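PDB 4EH1: flavohemoprotein from Vibrio cholerae O1 biovar El Tor, which probably detoxifies nitric oxide by oxidising it to nitrate with O2 and NAD(P)H, its reductase domain, the part in this structure, carrying the FAD. Local coordinates for residues Y51-Q56 and G83-Y88; V117-A122 and T127-I132. All coordinates share one frame; numbering follows the deposited sequence.

Contact 1. Residues Y51-Q56 and G83-Y88. With FAD (flavin-adenine dinucleotide), chain C.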
ATOM      1  N   TYR A  51     -14.080 -23.482  -1.777  1.00 70.88           N
ATOM      2  CA  TYR A  51     -12.922 -24.077  -2.427  1.00 63.51           C
ATOM      3  C   TYR A  51     -11.740 -23.124  -2.504  1.00 59.04           C
ATOM      4  O   TYR A  51     -11.917 -21.908  -2.559  1.00 53.44           O
ATOM      5  CB  TYR A  51     -13.306 -24.536  -3.833  0.77 66.79           C
ATOM      6  CG  TYR A  51     -14.655 -25.226  -3.881  0.77 71.74           C
ATOM      7  CD1 TYR A  51     -14.966 -26.252  -2.994  0.75 76.90           C
ATOM      8  CD2 TYR A  51     -15.626 -24.837  -4.798  0.76 75.01           C
ATOM      9  CE1 TYR A  51     -16.201 -26.882  -3.023  0.77 82.19           C
ATOM     10  CE2 TYR A  51     -16.866 -25.461  -4.838  0.75 80.76           C
ATOM     11  CZ  TYR A  51     -17.144 -26.482  -3.945  0.74 84.90           C
ATOM     12  OH  TYR A  51     -18.369 -27.110  -3.972  0.75 91.60           O
ATOM     13  N   ARG A  52     -10.536 -23.693  -2.493  1.00 47.95           N
ATOM     14  CA  ARG A  52      -9.322 -22.929  -2.709  1.00 50.44           C
ATOM     15  C   ARG A  52      -9.174 -22.546  -4.188  1.00 48.40           C
ATOM     16  O   ARG A  52      -9.682 -23.224  -5.088  1.00 46.88           O
ATOM     17  CB  ARG A  52      -8.104 -23.727  -2.247  1.00 46.59           C
ATOM     18  CG  ARG A  52      -7.987 -25.049  -2.937  1.00 57.72           C
ATOM     19  CD  ARG A  52      -6.596 -25.637  -2.794  1.00 69.91           C
ATOM     20  NE  ARG A  52      -6.566 -27.037  -3.223  1.00 78.39           N
ATOM     21  CZ  ARG A  52      -5.479 -27.800  -3.224  1.00 81.73           C
ATOM     22  NH1 ARG A  52      -4.319 -27.302  -2.821  1.00 80.91           N
ATOM     23  NH2 ARG A  52      -5.554 -29.064  -3.627  1.00 85.78           N
ATOM     24  N   GLU A  53      -8.469 -21.455  -4.424  1.00 37.71           N
ATOM     25  CA  GLU A  53      -8.200 -20.987  -5.767  1.00 34.84           C
ATOM     26  C   GLU A  53      -6.705 -20.682  -5.876  1.00 36.90           C
ATOM     27  O   GLU A  53      -6.105 -20.118  -4.960  1.00 39.20           O
ATOM     28  CB  GLU A  53      -8.978 -19.707  -6.039  1.00 35.09           C
ATOM     29  CG  GLU A  53     -10.499 -19.830  -5.924  1.00 39.15           C
ATOM     30  CD  GLU A  53     -11.135 -20.553  -7.109  1.00 50.13           C
ATOM     31  OE1 GLU A  53     -12.256 -21.091  -6.937  1.00 61.63           O
ATOM     32  OE2 GLU A  53     -10.532 -20.595  -8.210  1.00 46.88           O
ATOM     33  N   ILE A  54      -6.122 -21.046  -7.009  0.61 31.96           N
ATOM     34  CA  ILE A  54      -4.705 -20.855  -7.256  0.61 30.27           C
ATOM     35  C   ILE A  54      -4.495 -19.997  -8.504  0.61 26.18           C
ATOM     36  O   ILE A  54      -5.131 -20.231  -9.539  0.61 26.67           O
ATOM     37  CB  ILE A  54      -3.993 -22.229  -7.418  0.61 31.52           C
ATOM     38  CG1 ILE A  54      -4.184 -23.074  -6.150  0.61 30.70           C
ATOM     39  CG2 ILE A  54      -2.519 -22.014  -7.686  0.61 32.38           C
ATOM     40  CD1 ILE A  54      -3.970 -24.593  -6.312  0.61 32.26           C
ATOM     41  N   ARG A  55      -3.612 -19.007  -8.390  1.00 24.69           N
ATOM     42  CA  ARG A  55      -3.261 -18.102  -9.473  1.00 28.25           C
ATOM     43  C   ARG A  55      -1.746 -17.887  -9.547  1.00 33.36           C
ATOM     44  O   ARG A  55      -1.044 -17.824  -8.512  1.00 26.43           O
ATOM     45  CB  ARG A  55      -3.881 -16.717  -9.237  1.00 23.62           C
ATOM     46  CG  ARG A  55      -5.429 -16.733  -9.120  1.00 30.58           C
ATOM     47  CD  ARG A  55      -6.173 -17.236 -10.381  1.00 26.32           C
ATOM     48  NE  ARG A  55      -7.629 -17.139 -10.205  1.00 28.59           N
ATOM     49  CZ  ARG A  55      -8.420 -18.177  -9.953  1.00 33.68           C
ATOM     50  NH1 ARG A  55      -7.904 -19.399  -9.864  1.00 30.67           N
ATOM     51  NH2 ARG A  55      -9.730 -17.995  -9.793  1.00 32.93           N
ATOM     52  N   GLN A  56      -1.261 -17.732 -10.774  1.00 23.60           N
ATOM     53  CA  GLN A  56       0.112 -17.320 -11.026  1.00 21.21           C
ATOM     54  C   GLN A  56       0.286 -15.832 -10.777  1.00 26.80           C
ATOM     55  O   GLN A  56      -0.541 -15.019 -11.237  1.00 25.58           O
ATOM     56  CB  GLN A  56       0.494 -17.638 -12.491  1.00 28.21           C
ATOM     57  CG  GLN A  56       0.265 -19.074 -12.904  1.00 33.06           C
ATOM     58  CD  GLN A  56      -1.057 -19.268 -13.634  1.00 33.79           C
ATOM     59  OE1 GLN A  56      -2.112 -18.812 -13.184  1.00 36.79           O
ATOM     60  NE2 GLN A  56      -0.998 -19.923 -14.769  1.00 34.28           N
ATOM     61  N   GLY A  83     -12.582 -10.140 -10.110  1.00 29.46           N
ATOM     62  CA  GLY A  83     -11.762 -11.346 -10.069  1.00 25.06           C
ATOM     63  C   GLY A  83     -11.593 -11.775  -8.630  1.00 24.99           C
ATOM     64  O   GLY A  83     -11.244 -10.955  -7.761  1.00 29.72           O
ATOM     65  N   LEU A  84     -11.844 -13.048  -8.386  1.00 27.20           N
ATOM     66  CA  LEU A  84     -11.940 -13.605  -7.040  1.00 32.68           C
ATOM     67  C   LEU A  84     -10.664 -13.485  -6.218  1.00 32.44           C
ATOM     68  O   LEU A  84     -10.693 -12.951  -5.116  1.00 31.06           O
ATOM     69  CB  LEU A  84     -12.323 -15.076  -7.105  1.00 39.82           C
ATOM     70  CG  LEU A  84     -13.747 -15.446  -6.693  1.00 51.50           C
ATOM     71  CD1 LEU A  84     -14.783 -14.577  -7.395  1.00 52.79           C
ATOM     72  CD2 LEU A  84     -13.973 -16.905  -7.020  1.00 56.19           C
ATOM     73  N   VAL A  85      -9.557 -13.991  -6.753  1.00 30.59           N
ATOM     74  CA  VAL A  85      -8.308 -14.017  -6.006  1.00 29.14           C
ATOM     75  C   VAL A  85      -7.715 -12.631  -5.881  1.00 27.44           C
ATOM     76  O   VAL A  85      -7.237 -12.253  -4.783  1.00 25.39           O
ATOM     77  CB  VAL A  85      -7.273 -14.968  -6.629  1.00 29.98           C
ATOM     78  CG1 VAL A  85      -5.891 -14.789  -5.957  1.00 22.98           C
ATOM     79  CG2 VAL A  85      -7.758 -16.419  -6.538  1.00 24.92           C
ATOM     80  N   SER A  86      -7.747 -11.868  -6.981  1.00 25.28           N
ATOM     81  CA  SER A  86      -7.155 -10.519  -6.944  1.00 25.45           C
ATOM     82  C   SER A  86      -7.891  -9.635  -5.925  1.00 29.63           C
ATOM     83  O   SER A  86      -7.260  -8.889  -5.176  1.00 30.29           O
ATOM     84  CB  SER A  86      -7.069  -9.852  -8.334  1.00 24.88           C
ATOM     85  OG  SER A  86      -8.325  -9.710  -8.975  1.00 28.04           O
ATOM     86  N   HIS A  87      -9.215  -9.764  -5.848  1.00 25.33           N
ATOM     87  CA  HIS A  87      -9.957  -8.925  -4.911  1.00 27.80           C
ATOM     88  C   HIS A  87      -9.729  -9.430  -3.501  1.00 30.57           C
ATOM     89  O   HIS A  87      -9.685  -8.659  -2.559  1.00 31.95           O
ATOM     90  CB  HIS A  87     -11.454  -8.841  -5.267  1.00 28.68           C
ATOM     91  CG  HIS A  87     -11.721  -7.917  -6.416  1.00 39.93           C
ATOM     92  ND1 HIS A  87     -12.326  -6.684  -6.260  1.00 42.96           N
ATOM     93  CD2 HIS A  87     -11.386  -8.006  -7.724  1.00 38.95           C
ATOM     94  CE1 HIS A  87     -12.384  -6.072  -7.429  1.00 40.73           C
ATOM     95  NE2 HIS A  87     -11.825  -6.854  -8.336  1.00 44.77           N
ATOM     96  N   TYR A  88      -9.571 -10.734  -3.366  1.00 28.67           N
ATOM     97  CA  TYR A  88      -9.370 -11.281  -2.051  1.00 31.78           C
ATOM     98  C   TYR A  88      -8.076 -10.769  -1.425  1.00 29.27           C
ATOM     99  O   TYR A  88      -8.064 -10.394  -0.269  1.00 31.55           O
ATOM    100  CB  TYR A  88      -9.336 -12.788  -2.101  1.00 30.78           C
ATOM    101  CG  TYR A  88      -9.185 -13.386  -0.732  1.00 28.45           C
ATOM    102  CD1 TYR A  88     -10.254 -13.392   0.158  1.00 35.05           C
ATOM    103  CD2 TYR A  88      -7.977 -13.925  -0.322  1.00 28.15           C
ATOM    104  CE1 TYR A  88     -10.135 -13.934   1.413  1.00 38.05           C
ATOM    105  CE2 TYR A  88      -7.838 -14.486   0.951  1.00 30.57           C
ATOM    106  CZ  TYR A  88      -8.930 -14.483   1.806  1.00 38.44           C
ATOM    107  OH  TYR A  88      -8.816 -15.036   3.057  1.00 44.35           O
TER
HETATM  108  PA  FAD C 301     -10.961 -14.614 -11.811  1.00 29.10           P
HETATM  109  O1A FAD C 301     -10.230 -15.780 -12.207  1.00 24.76           O
HETATM  110  O2A FAD C 301     -11.974 -14.658 -10.813  1.00 20.05           O
HETATM  111  O5B FAD C 301     -11.652 -14.066 -13.080  1.00 27.54           O
HETATM  112  C5B FAD C 301     -11.054 -14.200 -14.343  1.00 35.66           C
HETATM  113  C4B FAD C 301     -11.789 -13.459 -15.446  1.00 42.52           C
HETATM  114  O4B FAD C 301     -12.993 -14.113 -15.795  1.00 40.60           O
HETATM  115  C3B FAD C 301     -12.155 -12.086 -14.970  1.00 49.74           C
HETATM  116  O3B FAD C 301     -12.075 -11.208 -16.063  1.00 56.93           O
HETATM  117  C2B FAD C 301     -13.581 -12.222 -14.558  1.00 42.70           C
HETATM  118  O2B FAD C 301     -14.192 -10.986 -14.767  1.00 47.02           O
HETATM  119  C1B FAD C 301     -14.098 -13.312 -15.450  1.00 41.42           C
HETATM  120  N9A FAD C 301     -15.068 -14.114 -14.713  1.00 42.10           N
HETATM  121  C8A FAD C 301     -14.928 -14.605 -13.501  1.00 49.58           C
HETATM  122  N7A FAD C 301     -16.018 -15.271 -13.119  1.00 50.53           N
HETATM  123  C5A FAD C 301     -16.879 -15.199 -14.109  1.00 44.76           C
HETATM  124  C6A FAD C 301     -18.229 -15.688 -14.341  1.00 45.76           C
HETATM  125  N6A FAD C 301     -18.881 -16.408 -13.417  1.00 43.63           N
HETATM  126  N1A FAD C 301     -18.775 -15.375 -15.502  1.00 40.74           N
HETATM  127  C2A FAD C 301     -18.136 -14.674 -16.411  1.00 40.12           C
HETATM  128  N3A FAD C 301     -16.917 -14.199 -16.268  1.00 42.16           N
HETATM  129  C4A FAD C 301     -16.251 -14.421 -15.153  1.00 40.78           C
HETATM  130  N1  FAD C 301      -1.718 -11.103 -12.460  1.00 22.54           N
HETATM  131  C2  FAD C 301      -1.189 -10.096 -11.768  1.00 32.03           C
HETATM  132  O2  FAD C 301      -1.934  -9.319 -11.227  1.00 24.52           O
HETATM  133  N3  FAD C 301       0.111  -9.907 -11.625  1.00 23.99           N
HETATM  134  C4  FAD C 301       0.991 -10.703 -12.152  1.00 25.79           C
HETATM  135  O4  FAD C 301       2.160 -10.477 -11.978  1.00 22.99           O
HETATM  136  C4X FAD C 301       0.494 -11.833 -12.946  1.00 24.51           C
HETATM  137  N5  FAD C 301       1.309 -12.679 -13.530  1.00 31.42           N
HETATM  138  C5X FAD C 301       0.843 -13.681 -14.249  1.00 27.16           C
HETATM  139  C6  FAD C 301       1.733 -14.525 -14.833  1.00 32.02           C
HETATM  140  C7  FAD C 301       1.289 -15.568 -15.586  1.00 31.02           C
HETATM  141  C7M FAD C 301       2.255 -16.487 -16.230  1.00 23.45           C
HETATM  142  C8  FAD C 301      -0.139 -15.792 -15.753  1.00 28.12           C
HETATM  143  C8M FAD C 301      -0.580 -16.946 -16.569  1.00 30.66           C
HETATM  144  C9  FAD C 301      -1.041 -14.951 -15.164  1.00 30.00           C
HETATM  145  C9A FAD C 301      -0.595 -13.892 -14.419  1.00 22.76           C
HETATM  146  N10 FAD C 301      -1.487 -13.022 -13.815  1.00 28.18           N
HETATM  147  C10 FAD C 301      -0.954 -11.979 -13.074  1.00 23.07           C
HETATM  148  C1' FAD C 301      -2.924 -13.231 -13.933  1.00 25.42           C
HETATM  149  C2' FAD C 301      -3.463 -13.829 -12.633  1.00 28.74           C
HETATM  150  O2' FAD C 301      -2.946 -15.109 -12.348  1.00 25.96           O
HETATM  151  C3' FAD C 301      -4.963 -14.026 -12.555  1.00 26.37           C
HETATM  152  O3' FAD C 301      -5.449 -14.719 -13.671  1.00 22.91           O
HETATM  153  C4' FAD C 301      -5.759 -12.762 -12.285  1.00 28.67           C
HETATM  154  O4' FAD C 301      -5.269 -12.170 -11.106  1.00 26.45           O
HETATM  155  C5' FAD C 301      -7.264 -12.985 -12.181  1.00 27.57           C
HETATM  156  O5' FAD C 301      -7.653 -13.831 -11.140  1.00 25.75           O
HETATM  157  P   FAD C 301      -8.902 -13.605 -10.273  1.00 28.08           P
HETATM  158  O1P FAD C 301      -9.057 -14.784  -9.485  1.00 27.35           O
HETATM  159  O2P FAD C 301      -8.763 -12.362  -9.618  1.00 28.15           O
HETATM  160  O3P FAD C 301     -10.008 -13.483 -11.345  1.00 22.61           O
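Val85 sets its CG2 methyl against the aliphatic start of the Arg55 side chain, 3.5 Å from Arg55 CG, and the same methyl lies 3.5 Å from Glu53 CB. One methyl thus bridges two residues that point the same way from the strand, and it also sits over one face of the Arg55 guanidinium, offset toward the rim. Arg55 bends at chi2 (-62°), which turns the flat end back along the strand toward Glu53: the NE-NH2 edge faces the FAD pyrophosphate and the NH1-NH2 edge faces Glu53. NE gives its main bond to FAD O1P at 2.8 Å, and NH2 adds weak bonds to O1P and O1A, so both phosphates are reached. NH2, shared by both edges, also makes a salt bridge to Glu53 OE2 (3.1 Å), approaching from above the carboxylate plane, and NH1 bonds to Ile54 O (2.9 Å). These bonds fix the rotation of the guanidinium. This is the pyrophosphate site of the ferredoxin-reductase-type FAD domain: strand 53-58 of the antiparallel barrel supplies the arginine and the first turn of helix 84-92 supplies backbone N-H groups. Leu84 N binds FAD O2A at 2.9 Å with an angle of 170°, Val85 N donates to O1P, the oxygen already held by Arg55 NE, and Ser86 grips O2P through both N and OG (2.8 Å for OG). The helix N-terminus probably helps to stabilise the negative charge.

Contact 2. Residues V117-A122 and T127-I132. With FAD (flavin-adenine dinucleotide), chain C.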
ATOM      1  N   VAL A 117      19.102  -4.527 -24.789  1.00 29.09           N
ATOM      2  CA  VAL A 117      17.890  -5.129 -24.261  1.00 28.31           C
ATOM      3  C   VAL A 117      16.717  -4.158 -24.350  1.00 32.10           C
ATOM      4  O   VAL A 117      16.817  -3.017 -23.864  1.00 28.59           O
ATOM      5  CB  VAL A 117      18.098  -5.563 -22.770  1.00 28.50           C
ATOM      6  CG1 VAL A 117      16.772  -5.908 -22.117  1.00 25.75           C
ATOM      7  CG2 VAL A 117      19.001  -6.758 -22.708  1.00 27.85           C
ATOM      8  N   VAL A 118      15.620  -4.602 -24.979  1.00 26.98           N
ATOM      9  CA  VAL A 118      14.392  -3.805 -24.978  1.00 24.66           C
ATOM     10  C   VAL A 118      13.289  -4.491 -24.155  1.00 26.61           C
ATOM     11  O   VAL A 118      12.958  -5.657 -24.381  1.00 26.99           O
ATOM     12  CB  VAL A 118      13.928  -3.421 -26.423  1.00 24.84           C
ATOM     13  CG1 VAL A 118      12.717  -2.513 -26.376  1.00 24.91           C
ATOM     14  CG2 VAL A 118      15.033  -2.671 -27.166  1.00 21.97           C
ATOM     15  N   LEU A 119      12.756  -3.779 -23.170  1.00 22.91           N
ATOM     16  CA  LEU A 119      11.651  -4.305 -22.371  1.00 23.29           C
ATOM     17  C   LEU A 119      10.393  -3.524 -22.779  1.00 31.61           C
ATOM     18  O   LEU A 119      10.391  -2.290 -22.771  1.00 23.95           O
ATOM     19  CB  LEU A 119      11.898  -4.108 -20.870  1.00 21.15           C
ATOM     20  CG  LEU A 119      13.250  -4.585 -20.331  1.00 27.98           C
ATOM     21  CD1 LEU A 119      13.349  -4.395 -18.826  1.00 28.23           C
ATOM     22  CD2 LEU A 119      13.490  -6.054 -20.720  1.00 26.47           C
ATOM     23  N   ILE A 120       9.334  -4.255 -23.111  1.00 26.55           N
ATOM     24  CA  ILE A 120       8.090  -3.679 -23.584  1.00 28.47           C
ATOM     25  C   ILE A 120       6.934  -4.322 -22.847  1.00 26.04           C
ATOM     26  O   ILE A 120       6.767  -5.543 -22.863  1.00 26.17           O
ATOM     27  CB  ILE A 120       7.875  -3.953 -25.089  1.00 29.35           C
ATOM     28  CG1 ILE A 120       9.121  -3.545 -25.887  1.00 29.32           C
ATOM     29  CG2 ILE A 120       6.601  -3.229 -25.602  1.00 20.23           C
ATOM     30  CD1 ILE A 120       9.031  -3.854 -27.403  1.00 25.09           C
ATOM     31  N   SER A 121       6.114  -3.502 -22.220  1.00 20.44           N
ATOM     32  CA  SER A 121       4.947  -4.037 -21.535  1.00 23.71           C
ATOM     33  C   SER A 121       3.831  -3.012 -21.437  1.00 26.37           C
ATOM     34  O   SER A 121       4.057  -1.821 -21.673  1.00 28.27           O
ATOM     35  CB  SER A 121       5.333  -4.493 -20.125  1.00 24.49           C
ATOM     36  OG  SER A 121       5.919  -3.422 -19.409  1.00 27.35           O
ATOM     37  N   ALA A 122       2.649  -3.501 -21.049  1.00 20.91           N
ATOM     38  CA  ALA A 122       1.458  -2.687 -20.842  1.00 23.04           C
ATOM     39  C   ALA A 122       0.719  -3.108 -19.589  1.00 28.02           C
ATOM     40  O   ALA A 122       0.558  -4.303 -19.316  1.00 30.02           O
ATOM     41  CB  ALA A 122       0.493  -2.809 -22.042  1.00 20.38           C
ATOM     42  N   THR A 127       4.937  -6.086 -14.324  0.60 22.65           N
ATOM     43  CA  THR A 127       5.406  -6.793 -13.129  0.60 20.67           C
ATOM     44  C   THR A 127       6.688  -7.635 -13.377  0.60 27.58           C
ATOM     45  O   THR A 127       7.712  -7.399 -12.728  0.60 28.79           O
ATOM     46  CB  THR A 127       4.268  -7.620 -12.456  0.60 22.61           C
ATOM     47  OG1 THR A 127       3.146  -6.772 -12.171  0.60 22.86           O
ATOM     48  CG2 THR A 127       4.742  -8.261 -11.174  0.60 23.51           C
ATOM     49  N   PRO A 128       6.662  -8.586 -14.331  1.00 24.48           N
ATOM     50  CA  PRO A 128       7.930  -9.315 -14.531  1.00 23.68           C
ATOM     51  C   PRO A 128       9.061  -8.430 -15.068  1.00 28.22           C
ATOM     52  O   PRO A 128      10.226  -8.703 -14.763  1.00 27.76           O
ATOM     53  CB  PRO A 128       7.559 -10.390 -15.550  1.00 31.03           C
ATOM     54  CG  PRO A 128       6.326  -9.818 -16.256  1.00 32.79           C
ATOM     55  CD  PRO A 128       5.586  -9.116 -15.190  1.00 24.33           C
ATOM     56  N   MET A 129       8.717  -7.387 -15.833  1.00 23.49           N
ATOM     57  CA  MET A 129       9.700  -6.475 -16.350  1.00 27.30           C
ATOM     58  C   MET A 129      10.392  -5.763 -15.217  1.00 32.27           C
ATOM     59  O   MET A 129      11.565  -5.424 -15.334  1.00 28.50           O
ATOM     60  CB  MET A 129       9.090  -5.429 -17.269  1.00 31.35           C
ATOM     61  CG  MET A 129       8.533  -5.984 -18.554  1.00 31.21           C
ATOM     62  SD  MET A 129       9.665  -7.143 -19.398  1.00 35.31           S
ATOM     63  CE  MET A 129       8.522  -7.572 -20.711  1.00 42.45           C
ATOM     64  N   GLN A 130       9.673  -5.539 -14.123  1.00 29.35           N
ATOM     65  CA  GLN A 130      10.289  -4.941 -12.946  1.00 32.17           C
ATOM     66  C   GLN A 130      11.380  -5.828 -12.292  1.00 22.22           C
ATOM     67  O   GLN A 130      12.400  -5.314 -11.814  1.00 22.45           O
ATOM     68  CB  GLN A 130       9.219  -4.558 -11.922  1.00 28.47           C
ATOM     69  CG  GLN A 130       9.621  -3.320 -11.075  1.00 24.04           C
ATOM     70  CD  GLN A 130       9.720  -2.028 -11.901  1.00 30.37           C
ATOM     71  OE1 GLN A 130       9.302  -1.967 -13.067  1.00 32.72           O
ATOM     72  NE2 GLN A 130      10.285  -1.001 -11.299  1.00 27.30           N
ATOM     73  N   ALA A 131      11.152  -7.141 -12.252  1.00 22.41           N
ATOM     74  CA  ALA A 131      12.155  -8.080 -11.741  1.00 26.07           C
ATOM     75  C   ALA A 131      13.375  -7.993 -12.632  1.00 26.78           C
ATOM     76  O   ALA A 131      14.495  -7.990 -12.155  1.00 28.39           O
ATOM     77  CB  ALA A 131      11.601  -9.541 -11.688  1.00 19.37           C
ATOM     78  N   ILE A 132      13.147  -7.883 -13.935  1.00 30.19           N
ATOM     79  CA  ILE A 132      14.246  -7.815 -14.886  1.00 24.24           C
ATOM     80  C   ILE A 132      15.033  -6.509 -14.741  1.00 31.62           C
ATOM     81  O   ILE A 132      16.253  -6.548 -14.647  1.00 28.26           O
ATOM     82  CB  ILE A 132      13.765  -8.014 -16.323  1.00 23.40           C
ATOM     83  CG1 ILE A 132      13.138  -9.422 -16.478  1.00 23.65           C
ATOM     84  CG2 ILE A 132      14.932  -7.817 -17.312  1.00 22.85           C
ATOM     85  CD1 ILE A 132      12.586  -9.728 -17.882  1.00 25.24           C
TER
HETATM   86  PA  FAD C 301     -10.961 -14.614 -11.811  1.00 29.10           P
HETATM   87  O1A FAD C 301     -10.230 -15.780 -12.207  1.00 24.76           O
HETATM   88  O2A FAD C 301     -11.974 -14.658 -10.813  1.00 20.05           O
HETATM   89  O5B FAD C 301     -11.652 -14.066 -13.080  1.00 27.54           O
HETATM   90  C5B FAD C 301     -11.054 -14.200 -14.343  1.00 35.66           C
HETATM   91  C4B FAD C 301     -11.789 -13.459 -15.446  1.00 42.52           C
HETATM   92  O4B FAD C 301     -12.993 -14.113 -15.795  1.00 40.60           O
HETATM   93  C3B FAD C 301     -12.155 -12.086 -14.970  1.00 49.74           C
HETATM   94  O3B FAD C 301     -12.075 -11.208 -16.063  1.00 56.93           O
HETATM   95  C2B FAD C 301     -13.581 -12.222 -14.558  1.00 42.70           C
HETATM   96  O2B FAD C 301     -14.192 -10.986 -14.767  1.00 47.02           O
HETATM   97  C1B FAD C 301     -14.098 -13.312 -15.450  1.00 41.42           C
HETATM   98  N9A FAD C 301     -15.068 -14.114 -14.713  1.00 42.10           N
HETATM   99  C8A FAD C 301     -14.928 -14.605 -13.501  1.00 49.58           C
HETATM  100  N7A FAD C 301     -16.018 -15.271 -13.119  1.00 50.53           N
HETATM  101  C5A FAD C 301     -16.879 -15.199 -14.109  1.00 44.76           C
HETATM  102  C6A FAD C 301     -18.229 -15.688 -14.341  1.00 45.76           C
HETATM  103  N6A FAD C 301     -18.881 -16.408 -13.417  1.00 43.63           N
HETATM  104  N1A FAD C 301     -18.775 -15.375 -15.502  1.00 40.74           N
HETATM  105  C2A FAD C 301     -18.136 -14.674 -16.411  1.00 40.12           C
HETATM  106  N3A FAD C 301     -16.917 -14.199 -16.268  1.00 42.16           N
HETATM  107  C4A FAD C 301     -16.251 -14.421 -15.153  1.00 40.78           C
HETATM  108  N1  FAD C 301      -1.718 -11.103 -12.460  1.00 22.54           N
HETATM  109  C2  FAD C 301      -1.189 -10.096 -11.768  1.00 32.03           C
HETATM  110  O2  FAD C 301      -1.934  -9.319 -11.227  1.00 24.52           O
HETATM  111  N3  FAD C 301       0.111  -9.907 -11.625  1.00 23.99           N
HETATM  112  C4  FAD C 301       0.991 -10.703 -12.152  1.00 25.79           C
HETATM  113  O4  FAD C 301       2.160 -10.477 -11.978  1.00 22.99           O
HETATM  114  C4X FAD C 301       0.494 -11.833 -12.946  1.00 24.51           C
HETATM  115  N5  FAD C 301       1.309 -12.679 -13.530  1.00 31.42           N
HETATM  116  C5X FAD C 301       0.843 -13.681 -14.249  1.00 27.16           C
HETATM  117  C6  FAD C 301       1.733 -14.525 -14.833  1.00 32.02           C
HETATM  118  C7  FAD C 301       1.289 -15.568 -15.586  1.00 31.02           C
HETATM  119  C7M FAD C 301       2.255 -16.487 -16.230  1.00 23.45           C
HETATM  120  C8  FAD C 301      -0.139 -15.792 -15.753  1.00 28.12           C
HETATM  121  C8M FAD C 301      -0.580 -16.946 -16.569  1.00 30.66           C
HETATM  122  C9  FAD C 301      -1.041 -14.951 -15.164  1.00 30.00           C
HETATM  123  C9A FAD C 301      -0.595 -13.892 -14.419  1.00 22.76           C
HETATM  124  N10 FAD C 301      -1.487 -13.022 -13.815  1.00 28.18           N
HETATM  125  C10 FAD C 301      -0.954 -11.979 -13.074  1.00 23.07           C
HETATM  126  C1' FAD C 301      -2.924 -13.231 -13.933  1.00 25.42           C
HETATM  127  C2' FAD C 301      -3.463 -13.829 -12.633  1.00 28.74           C
HETATM  128  O2' FAD C 301      -2.946 -15.109 -12.348  1.00 25.96           O
HETATM  129  C3' FAD C 301      -4.963 -14.026 -12.555  1.00 26.37           C
HETATM  130  O3' FAD C 301      -5.449 -14.719 -13.671  1.00 22.91           O
HETATM  131  C4' FAD C 301      -5.759 -12.762 -12.285  1.00 28.67           C
HETATM  132  O4' FAD C 301      -5.269 -12.170 -11.106  1.00 26.45           O
HETATM  133  C5' FAD C 301      -7.264 -12.985 -12.181  1.00 27.57           C
HETATM  134  O5' FAD C 301      -7.653 -13.831 -11.140  1.00 25.75           O
HETATM  135  P   FAD C 301      -8.902 -13.605 -10.273  1.00 28.08           P
HETATM  136  O1P FAD C 301      -9.057 -14.784  -9.485  1.00 27.35           O
HETATM  137  O2P FAD C 301      -8.763 -12.362  -9.618  1.00 28.15           O
HETATM  138  O3P FAD C 301     -10.008 -13.483 -11.345  1.00 22.61           O
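Met129 reaches from the helix onto the strand between Leu119 and Ser121. Its CB leaves the helix toward the strand, and CG comes next, 3.8 Å from Ser121 OG and nearly as close to Ser121 CB. A bend at chi2 (-47°) then swings SD toward Leu119, where it lies 4.0 Å from Leu119 CB, the two side chains lying alongside with their ends pointing opposite ways. The terminal CE, extended beyond SD by a chi3 of 176°, ends 3.4 Å from Ile120 O and so lies against the strand backbone. One turn on, Ile132 brings its CG2 to 4.1 Å from Leu119 CD1, continuing the apolar packing toward the start of the strand. Strand and helix run roughly antiparallel, at 154°, with their axes 8.9 Å apart, as expected for the first half of the beta-alpha-beta unit made by strand 117-122, helix 126-138 and strand 144-150. Cys207 of the adjacent strand 203-208 also touches Met129. At the helix start Thr127 turns to the flavin, its CG2 3.5 Å from FAD O4. No hydrogen bond joins the two segments; Met129 sets carbon atoms against both apolar and oxygen atoms, so the contact rests on non-directional close packing.

Contact 1 closes before contact 2 opens along the chain, and each belongs to a different half of the reductase. Residues 51-56 and 83-88 join strand 53-58 of the antiparallel barrel to helix 84-92 in the FAD-binding half, whereas 117-122 and 127-132 join an inner strand of the parallel sheet to helix 126-138 in the NAD-binding half. Their centres are 24 Å apart and their nearest atoms about 9 Å, without touching. FAD spans the gap: contact 1 holds its pyrophosphate, while contact 2 brings a helix start to the flavin ring. That helix start also includes predicted NADP(+)-binding residues, consistent with NAD(P)H delivering its hydride to the flavin at the junction of the two halves.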